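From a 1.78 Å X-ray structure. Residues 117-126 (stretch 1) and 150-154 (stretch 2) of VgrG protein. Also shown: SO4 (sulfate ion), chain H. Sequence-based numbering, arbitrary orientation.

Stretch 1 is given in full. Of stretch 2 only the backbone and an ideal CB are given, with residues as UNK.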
# COMPACT_ATOMS: atom_id res chain seq x y z
N HIS A 117 -22.89 -10.62 -3.93
CA HIS A 117 -23.19 -10.54 -5.37
C HIS A 117 -22.30 -11.54 -6.15
O HIS A 117 -22.80 -12.24 -7.05
CB HIS A 117 -23.01 -9.09 -5.86
CG HIS A 117 -23.23 -8.93 -7.33
ND1 HIS A 117 -24.50 -8.79 -7.86
CD2 HIS A 117 -22.32 -8.89 -8.33
CE1 HIS A 117 -24.33 -8.68 -9.17
NE2 HIS A 117 -23.04 -8.74 -9.50
N PHE A 118 -21.01 -11.63 -5.78
CA PHE A 118 -20.06 -12.58 -6.39
C PHE A 118 -20.49 -14.03 -6.10
O PHE A 118 -20.35 -14.88 -6.98
CB PHE A 118 -18.64 -12.35 -5.86
CG PHE A 118 -17.78 -11.33 -6.59
CD1 PHE A 118 -17.67 -11.36 -7.98
CD2 PHE A 118 -16.97 -10.45 -5.88
CE1 PHE A 118 -16.81 -10.47 -8.64
CE2 PHE A 118 -16.12 -9.56 -6.55
CZ PHE A 118 -16.06 -9.57 -7.93
N THR A 119 -20.99 -14.30 -4.87
CA THR A 119 -21.49 -15.63 -4.46
C THR A 119 -22.60 -16.09 -5.43
O THR A 119 -22.56 -17.23 -5.88
CB THR A 119 -21.92 -15.62 -2.98
OG1 THR A 119 -20.82 -15.21 -2.16
CG2 THR A 119 -22.45 -16.98 -2.50
N THR A 120 -23.54 -15.19 -5.77
CA THR A 120 -24.61 -15.51 -6.73
C THR A 120 -24.01 -15.65 -8.13
O THR A 120 -24.38 -16.57 -8.85
CB THR A 120 -25.71 -14.43 -6.66
OG1 THR A 120 -26.26 -14.45 -5.34
CG2 THR A 120 -26.84 -14.65 -7.67
N HIS A 121 -23.06 -14.76 -8.50
CA HIS A 121 -22.43 -14.76 -9.83
C HIS A 121 -21.76 -16.08 -10.17
O HIS A 121 -21.97 -16.59 -11.26
CB HIS A 121 -21.45 -13.59 -9.97
CG HIS A 121 -20.91 -13.44 -11.37
ND1 HIS A 121 -21.60 -12.73 -12.33
CD2 HIS A 121 -19.77 -13.93 -11.92
CE1 HIS A 121 -20.85 -12.78 -13.42
NE2 HIS A 121 -19.75 -13.49 -13.23
N ILE A 122 -20.98 -16.65 -9.26
CA ILE A 122 -20.31 -17.94 -9.53
C ILE A 122 -21.29 -19.14 -9.52
O ILE A 122 -20.97 -20.22 -10.02
CB ILE A 122 -19.10 -18.18 -8.60
CG1 ILE A 122 -19.54 -18.23 -7.11
CG2 ILE A 122 -17.99 -17.16 -8.87
CD1 ILE A 122 -18.52 -18.90 -6.12
N ASP A 123 -22.49 -18.93 -8.96
CA ASP A 123 -23.51 -19.97 -8.93
C ASP A 123 -24.27 -20.03 -10.24
O ASP A 123 -24.56 -21.12 -10.72
CB ASP A 123 -24.47 -19.76 -7.75
CG ASP A 123 -25.35 -20.96 -7.49
OD1 ASP A 123 -24.81 -22.08 -7.29
OD2 ASP A 123 -26.58 -20.79 -7.51
N GLN A 124 -24.58 -18.87 -10.84
CA GLN A 124 -25.39 -18.88 -12.05
C GLN A 124 -24.75 -18.34 -13.31
O GLN A 124 -25.32 -18.48 -14.40
CB GLN A 124 -26.70 -18.18 -11.78
CG GLN A 124 -26.55 -16.72 -11.45
CD GLN A 124 -27.81 -16.18 -10.86
OE1 GLN A 124 -28.48 -16.84 -10.04
NE2 GLN A 124 -28.15 -14.96 -11.24
N SER A 125 -23.61 -17.67 -13.16
CA SER A 125 -22.90 -17.08 -14.28
C SER A 125 -21.42 -17.41 -14.19
O SER A 125 -20.58 -16.56 -14.49
CB SER A 125 -23.14 -15.57 -14.31
OG SER A 125 -24.51 -15.31 -14.55
N ASN A 126 -21.08 -18.64 -13.76
CA ASN A 126 -19.68 -19.03 -13.62
C ASN A 126 -18.93 -18.91 -14.95
O ASN A 126 -19.48 -19.25 -16.00
CB ASN A 126 -19.54 -20.44 -13.03
CG ASN A 126 -18.26 -20.61 -12.25
OD1 ASN A 126 -17.76 -19.68 -11.61
ND2 ASN A 126 -17.72 -21.82 -12.26
N UNK A 150 -13.32 -12.60 -16.95
CA UNK A 150 -14.32 -13.56 -16.50
C UNK A 150 -14.10 -13.78 -15.00
O UNK A 150 -12.97 -13.67 -14.51
CB UNK A 150 -14.23 -14.87 -17.28
N UNK A 151 -15.18 -14.10 -14.29
CA UNK A 151 -15.13 -14.42 -12.86
C UNK A 151 -15.45 -15.90 -12.77
O UNK A 151 -16.46 -16.35 -13.33
CB UNK A 151 -16.10 -13.57 -12.03
N UNK A 152 -14.63 -16.66 -12.03
CA UNK A 152 -14.84 -18.10 -11.87
C UNK A 152 -14.61 -18.55 -10.44
O UNK A 152 -13.71 -18.06 -9.77
CB UNK A 152 -13.92 -18.88 -12.81
N UNK A 153 -15.43 -19.50 -9.99
CA UNK A 153 -15.36 -20.07 -8.64
C UNK A 153 -14.06 -20.80 -8.39
O UNK A 153 -13.47 -21.36 -9.32
CB UNK A 153 -16.53 -21.03 -8.41
N UNK A 154 -13.64 -20.80 -7.13
CA UNK A 154 -12.44 -21.49 -6.69
C UNK A 154 -11.20 -21.01 -7.41
O UNK A 154 -10.95 -19.80 -7.47
CB UNK A 154 -12.60 -23.00 -6.89
S SO4 H . -27.82 -7.79 -6.07
O1 SO4 H . -28.96 -8.68 -6.23
O2 SO4 H . -26.59 -8.58 -5.83
O3 SO4 H . -27.64 -7.01 -7.29
O4 SO4 H . -28.05 -6.89 -4.91

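The helix of stretch 1 ends near residue 124, and the strand of stretch 2 crosses it at 85°, with the two axes 7.7 Å apart at closest approach. The crossing is nearly perpendicular, and each strand position must be judged by what lies before its CB.

Position 150 has extended backbone angles, and its CA-to-CB bond points sideways. Nothing of stretch 1 lies within 5.5 Å of the ideal CB, so stretch 1 places little constraint on it; the extended backbone is comfortable for a beta-branched residue, among many others. The deposited residue is Val150, which makes no contact with stretch 1.

Position 151 is different. Its CB points toward the helix, 3.7 Å from His121 CD2, 4.7 Å from Phe118 CE1 and 5.1 Å from Ile122 CG2. Two rings and an aliphatic branch offer a largely apolar surface with some room along it, so a medium or large aliphatic side chain such as leucine, isoleucine, valine or methionine would suit, and the strand backbone favours beta-branching. The residue is Ile151. Its chi1 and chi2 are both m; CD1 lies 3.9 Å from Phe118 CE1; CG2 lies 4.0 Å from Ile122 CG2 and equally 4.0 Å from Phe118 CD1, so the side chain packs across the helix side chains as a whole. CB itself rests 3.7 Å from His121 CD2.

At position 152 the CB points sideways again, 4.1 Å from Asn126 OD1. The backbone is close as well, with CA at 152 only 3.3 Å from Asn126 OD1. A small residue such as alanine or serine fits easily, though stretch 1 alone does not exclude others. It is Ala152, whose methyl stays beside the asparagine.

Position 153 faces stretch 1, and its CB is 3.7 Å from both Ile122 CD1 and Asn126 OD1. A small side chain, alanine or serine, fits well, since CB alone already makes contact; a larger one is not excluded by stretch 1, but would have fewer comfortable rotamers. Ala153 sets its CB against Ile122 CD1, an apolar contact. Its backbone serves too: Ala153 N donates a hydrogen bond to Asn126 OD1 (2.8 Å, 153°), tying the strand to the segment just after the helix. A water also bridges the two residues, accepting from Asn126 ND2 at 3.0 Å and donating to Ala153 O at 2.7 Å.

Position 154 has phi 59° and psi -126°, a region that favours glycine because a CB would be strained there. Gly154 accordingly takes the backbone out of the strand.

Stretch 2 150-154: VIAAG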
# COMPACT_ATOMS: atom_id res chain seq x y z
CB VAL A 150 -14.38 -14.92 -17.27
CG1 VAL A 150 -14.81 -14.72 -18.72
CG2 VAL A 150 -13.08 -15.71 -17.19
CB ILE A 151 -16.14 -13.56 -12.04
CG1 ILE A 151 -15.84 -12.04 -12.15
CG2 ILE A 151 -16.21 -14.03 -10.56
CD1 ILE A 151 -14.46 -11.57 -11.54
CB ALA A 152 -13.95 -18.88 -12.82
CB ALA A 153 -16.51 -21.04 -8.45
O HOH W 1 -14.89 -22.35 -11.42
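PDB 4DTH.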